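Local coordinates for protein cocosin 1 acidic chain (Cocos nucifera, PDB 5WPW) that serves as a seed storage protein, a nutrient reservoir of the 11S globulin family built as a hexamer of two-cupin subunits, at residues N304-S309 / D367-S372; T271-E276 / M286-V291. The protein carries 2 engineered substitutions. All coordinates share one frame; numbering follows the deposited sequence.

Contact 1 (N304-S309 / D367-S372); sequences NINAHS and DRAMVS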
# COMPACT_ATOMS: atom_id res chain seq x y z
N ASN A 304 -16.02 -3.27 21.80
CA ASN A 304 -15.35 -2.67 20.67
C ASN A 304 -13.90 -3.12 20.66
O ASN A 304 -13.19 -2.96 21.66
CB ASN A 304 -15.42 -1.14 20.75
CG ASN A 304 -16.80 -0.63 20.47
OD1 ASN A 304 -17.23 -0.58 19.32
ND2 ASN A 304 -17.51 -0.26 21.52
N ILE A 305 -13.47 -3.63 19.52
CA ILE A 305 -12.16 -4.26 19.43
C ILE A 305 -11.07 -3.22 19.30
O ILE A 305 -10.06 -3.26 20.02
CB ILE A 305 -12.12 -5.24 18.25
CG1 ILE A 305 -12.93 -6.50 18.57
CG2 ILE A 305 -10.69 -5.61 17.91
CD1 ILE A 305 -13.16 -7.36 17.37
N ASN A 306 -11.24 -2.27 18.38
CA ASN A 306 -10.13 -1.43 17.96
C ASN A 306 -10.46 0.06 18.06
O ASN A 306 -9.80 0.87 17.41
CB ASN A 306 -9.71 -1.77 16.52
CG ASN A 306 -10.84 -1.68 15.50
OD1 ASN A 306 -12.04 -1.61 15.84
ND2 ASN A 306 -10.46 -1.68 14.24
N ALA A 307 -11.42 0.44 18.90
CA ALA A 307 -11.85 1.84 18.93
C ALA A 307 -12.68 2.11 20.18
O ALA A 307 -13.27 1.19 20.76
CB ALA A 307 -12.65 2.19 17.69
N HIS A 308 -12.70 3.38 20.59
CA HIS A 308 -13.71 3.86 21.51
C HIS A 308 -14.98 4.16 20.73
O HIS A 308 -14.93 4.44 19.52
CB HIS A 308 -13.29 5.14 22.24
CG HIS A 308 -11.94 5.08 22.90
ND1 HIS A 308 -11.67 4.25 23.97
CD2 HIS A 308 -10.80 5.77 22.66
CE1 HIS A 308 -10.42 4.42 24.35
NE2 HIS A 308 -9.87 5.33 23.57
N SER A 309 -16.12 4.13 21.42
CA SER A 309 -17.41 4.42 20.84
C SER A 309 -18.01 5.63 21.54
O SER A 309 -18.19 5.63 22.77
CB SER A 309 -18.34 3.20 20.96
OG SER A 309 -19.56 3.42 20.28
N ASP A 367 -10.82 3.99 11.69
CA ASP A 367 -11.40 3.45 10.49
C ASP A 367 -11.66 1.96 10.70
O ASP A 367 -10.93 1.28 11.44
CB ASP A 367 -10.50 3.65 9.28
CG ASP A 367 -11.15 3.12 8.01
OD1 ASP A 367 -12.42 3.13 7.96
OD2 ASP A 367 -10.42 2.69 7.09
N ARG A 368 -12.71 1.47 10.05
CA ARG A 368 -13.09 0.06 10.09
C ARG A 368 -13.16 -0.44 11.53
O ARG A 368 -12.58 -1.46 11.91
CB ARG A 368 -12.15 -0.77 9.21
CG ARG A 368 -12.17 -0.21 7.78
CD ARG A 368 -11.50 -1.08 6.75
NE ARG A 368 -10.14 -1.43 7.14
CZ ARG A 368 -9.29 -2.08 6.35
NH1 ARG A 368 -9.67 -2.43 5.13
NH2 ARG A 368 -8.07 -2.37 6.78
N ALA A 369 -13.83 0.35 12.35
CA ALA A 369 -14.09 -0.06 13.72
C ALA A 369 -14.88 -1.36 13.70
O ALA A 369 -15.78 -1.55 12.87
CB ALA A 369 -14.87 1.03 14.46
N MET A 370 -14.51 -2.28 14.58
CA MET A 370 -15.10 -3.62 14.65
C MET A 370 -15.55 -3.91 16.07
O MET A 370 -14.92 -3.46 17.03
CB MET A 370 -14.09 -4.69 14.23
CG MET A 370 -13.74 -4.65 12.76
SD MET A 370 -12.78 -6.08 12.27
CE MET A 370 -11.30 -5.92 13.30
N VAL A 371 -16.63 -4.67 16.20
CA VAL A 371 -17.04 -5.16 17.50
C VAL A 371 -16.89 -6.69 17.53
O VAL A 371 -16.86 -7.38 16.50
CB VAL A 371 -18.49 -4.77 17.87
CG1 VAL A 371 -18.67 -3.24 17.84
CG2 VAL A 371 -19.45 -5.47 16.93
N SER A 372 -16.82 -7.20 18.75
CA SER A 372 -16.88 -8.63 19.03
C SER A 372 -18.11 -8.92 19.90
O SER A 372 -18.17 -8.46 21.05
CB SER A 372 -15.62 -9.08 19.76
OG SER A 372 -15.66 -10.46 20.00
O HOH W 1 -14.80 -0.69 17.78
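Met370 O is held by one firm bond, from a backbone N-H, and has a water beside it that can add a second. Ile305 N donates to Met370 O at 2.9 Å, almost straight at the hydrogen (172°) and in the carbonyl plane. Water 1 lies 2.9 Å from Met370 O and within bonding distance of Asn304 OD1, but has more acceptors around it than protons; Asn304 OD1 also takes a hydrogen bond from Lys364. The next grip belongs to Asn306. Its CG occupies the crowded position between backbone N and carbonyl carbon (chi1 56°), which swings the amide over to the other segment, where both ends are used. Asn306 OD1 receives Met370 N at 2.9 Å on a lone pair, while Asn306 ND2 donates to Arg368 O at 3.2 Å. That second bond is straight and lies in the Asn306 amide plane, yet the donor stands above the plane of the Arg368 carbonyl. Bonded at both ends, the amide has its rotation fixed and stands in for a peptide group against residues 368-370.

Around this polar centre the packing is aliphatic. Ile305 CD1 reaches along the backbone of Val371 to Ser372 CB at 3.8 Å. Ala307 CB, pointing at the other segment, rests against the side of the Ala369 methyl, 4.1 Å from CB to CB. Asn304 and Val371, an antiparallel non-hydrogen-bonded pair, run alongside each other. This is a sheet-to-sheet connection of the C-terminal cupin beta-barrel: the loop from strand 298-304 to strand 309-314 is tied to the chain entering strand 371-373.

Contact 2 (T271-E276 / M286-V291); sequences TTLNSE and MSAERV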
# COMPACT_ATOMS: atom_id res chain seq x y z
N THR A 271 -26.51 0.11 10.61
CA THR A 271 -25.89 0.56 9.38
C THR A 271 -24.51 1.07 9.77
O THR A 271 -24.40 1.89 10.68
CB THR A 271 -26.73 1.65 8.70
OG1 THR A 271 -28.05 1.14 8.48
CG2 THR A 271 -26.14 2.04 7.38
N THR A 272 -23.49 0.53 9.14
CA THR A 272 -22.10 0.84 9.46
C THR A 272 -21.54 1.80 8.42
O THR A 272 -21.86 1.72 7.24
CB THR A 272 -21.28 -0.45 9.46
OG1 THR A 272 -21.85 -1.36 10.42
CG2 THR A 272 -19.79 -0.17 9.77
N LEU A 273 -20.65 2.67 8.85
CA LEU A 273 -19.98 3.58 7.93
C LEU A 273 -18.49 3.51 8.21
O LEU A 273 -18.06 3.84 9.31
CB LEU A 273 -20.49 5.01 8.08
CG LEU A 273 -19.92 6.05 7.13
CD1 LEU A 273 -20.03 5.59 5.71
CD2 LEU A 273 -20.69 7.34 7.30
N ASN A 274 -17.71 3.03 7.24
CA ASN A 274 -16.25 3.03 7.35
C ASN A 274 -15.69 3.16 5.94
O ASN A 274 -16.43 3.39 4.98
CB ASN A 274 -15.77 1.77 8.08
CG ASN A 274 -16.21 0.51 7.37
OD1 ASN A 274 -16.17 0.43 6.14
ND2 ASN A 274 -16.66 -0.48 8.15
N SER A 275 -14.36 2.98 5.81
CA SER A 275 -13.70 3.24 4.53
C SER A 275 -14.12 2.27 3.43
O SER A 275 -13.75 2.51 2.28
CB SER A 275 -12.15 3.23 4.66
OG SER A 275 -11.62 2.02 5.22
N GLU A 276 -14.81 1.17 3.76
CA GLU A 276 -15.35 0.29 2.73
C GLU A 276 -16.61 0.85 2.09
O GLU A 276 -17.06 0.31 1.07
CB GLU A 276 -15.65 -1.11 3.29
CG GLU A 276 -14.62 -1.65 4.23
CD GLU A 276 -13.63 -2.55 3.53
OE1 GLU A 276 -13.65 -2.59 2.28
OE2 GLU A 276 -12.83 -3.22 4.23
N MET A 286 -11.89 7.38 11.31
CA MET A 286 -13.08 7.32 12.15
C MET A 286 -14.17 6.60 11.37
O MET A 286 -14.16 6.55 10.14
CB MET A 286 -13.57 8.71 12.60
CG MET A 286 -12.98 9.13 13.97
SD MET A 286 -13.62 10.70 14.62
CE MET A 286 -13.00 11.72 13.30
N SER A 287 -15.09 5.99 12.12
CA SER A 287 -16.18 5.21 11.56
C SER A 287 -17.46 5.69 12.24
O SER A 287 -17.42 6.38 13.26
CB SER A 287 -15.97 3.70 11.80
OG SER A 287 -14.68 3.27 11.37
N ALA A 288 -18.60 5.30 11.69
CA ALA A 288 -19.87 5.64 12.32
C ALA A 288 -20.82 4.46 12.22
O ALA A 288 -20.62 3.54 11.43
CB ALA A 288 -20.50 6.90 11.68
N GLU A 289 -21.88 4.52 13.02
CA GLU A 289 -22.87 3.46 13.08
C GLU A 289 -24.21 4.10 13.44
O GLU A 289 -24.27 4.91 14.36
CB GLU A 289 -22.46 2.42 14.12
CG GLU A 289 -23.39 1.27 14.26
CD GLU A 289 -22.77 0.12 15.06
OE1 GLU A 289 -22.69 0.22 16.31
OE2 GLU A 289 -22.36 -0.85 14.41
N ARG A 290 -25.26 3.75 12.72
CA ARG A 290 -26.63 4.14 13.06
C ARG A 290 -27.36 2.90 13.55
O ARG A 290 -27.43 1.91 12.81
CB ARG A 290 -27.32 4.78 11.85
CG ARG A 290 -28.83 4.95 12.00
CD ARG A 290 -29.15 5.79 13.20
NE ARG A 290 -30.41 6.52 13.05
CZ ARG A 290 -30.91 7.33 13.99
NH1 ARG A 290 -30.25 7.49 15.13
NH2 ARG A 290 -32.05 7.96 13.78
N VAL A 291 -27.79 2.90 14.82
CA VAL A 291 -28.51 1.80 15.44
C VAL A 291 -29.94 2.26 15.70
O VAL A 291 -30.15 3.29 16.35
CB VAL A 291 -27.84 1.34 16.75
CG1 VAL A 291 -28.60 0.20 17.39
CG2 VAL A 291 -26.39 0.95 16.50
O HOH W 2 -29.74 1.44 10.69
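Strands 271-273 and 287-291 run antiparallel, their short axes 167° apart and 4.6 Å at closest approach, with Thr271-Arg290 and Leu273-Ala288 as hydrogen-bonded pairs and Thr272-Glu289 as the non-hydrogen-bonded pair between them. Each hydrogen-bonded pair closes both of its bonds. The shortest is Leu273 N to Ala288 O at 2.7 Å, although the donor sits above that carbonyl plane; the other three arrive in plane. Thr271 O takes the bond from Arg290 N at 2.9 Å and has a weaker CA-H...O contact from Glu289 CA.

On the face that carries Thr271, Leu273, Ala288 and Arg290, Leu273 CB lies 4.1 Å from Ala288 CB. Leu273 CG is anti to the backbone N (chi1 -178°), and the side chain also touches Ile254. Thr271 OG1 is beside its own backbone N and accepts from water 2, which also donates to Arg290 O and so laces that end of the pair together. Arg290 bends away from the neighbouring strand, its NH1 bonded to Thr314 and to Leu360 O. On the face of Thr272 and Glu289, the two side chains cross obliquely, and extended Glu289 makes a long, weak ion pair with Lys364. Beyond the last pair, Ser287 OG touches Asn274 CB at 3.8 Å while hydrogen-bonding to Ser366 O. Asn274 OD1 turns back to take Glu276 N at 2.8 Å, an Asx turn just beyond the end of the ladder.

The two strands are sequence neighbours whose connection carries the short helix 281-284, and they lie inside a six-stranded sheet of the C-terminal cupin domain, with strand 262-264 flanking 268-273 and strand 357-364 flanking 287-293. Leu62 and Tyr64 of strand 61-67, in the N-terminal cupin domain, pack on Met286 and Arg290.

How the contacts relate
Both contacts are largely buried in the C-terminal cupin domain, their centres about 10 Å apart. Contact 2 lies within one sheet, held by backbone ladder bonds, whereas contact 1 sits where the chain passes from the other sheet into that one; it has a single bridge and one backbone bond, supplemented by an asparagine amide where the strand pattern gives out. The chain at 367-369 joins them: Ser287 OG probably accepts from Ala369 N at 3.2 Å, and Asp367 OD2 is probably hydrogen-bonded to Ser275 OG. Glu243 of a third subunit reaches both, bonding to Val371 N and to Asn274 ND2.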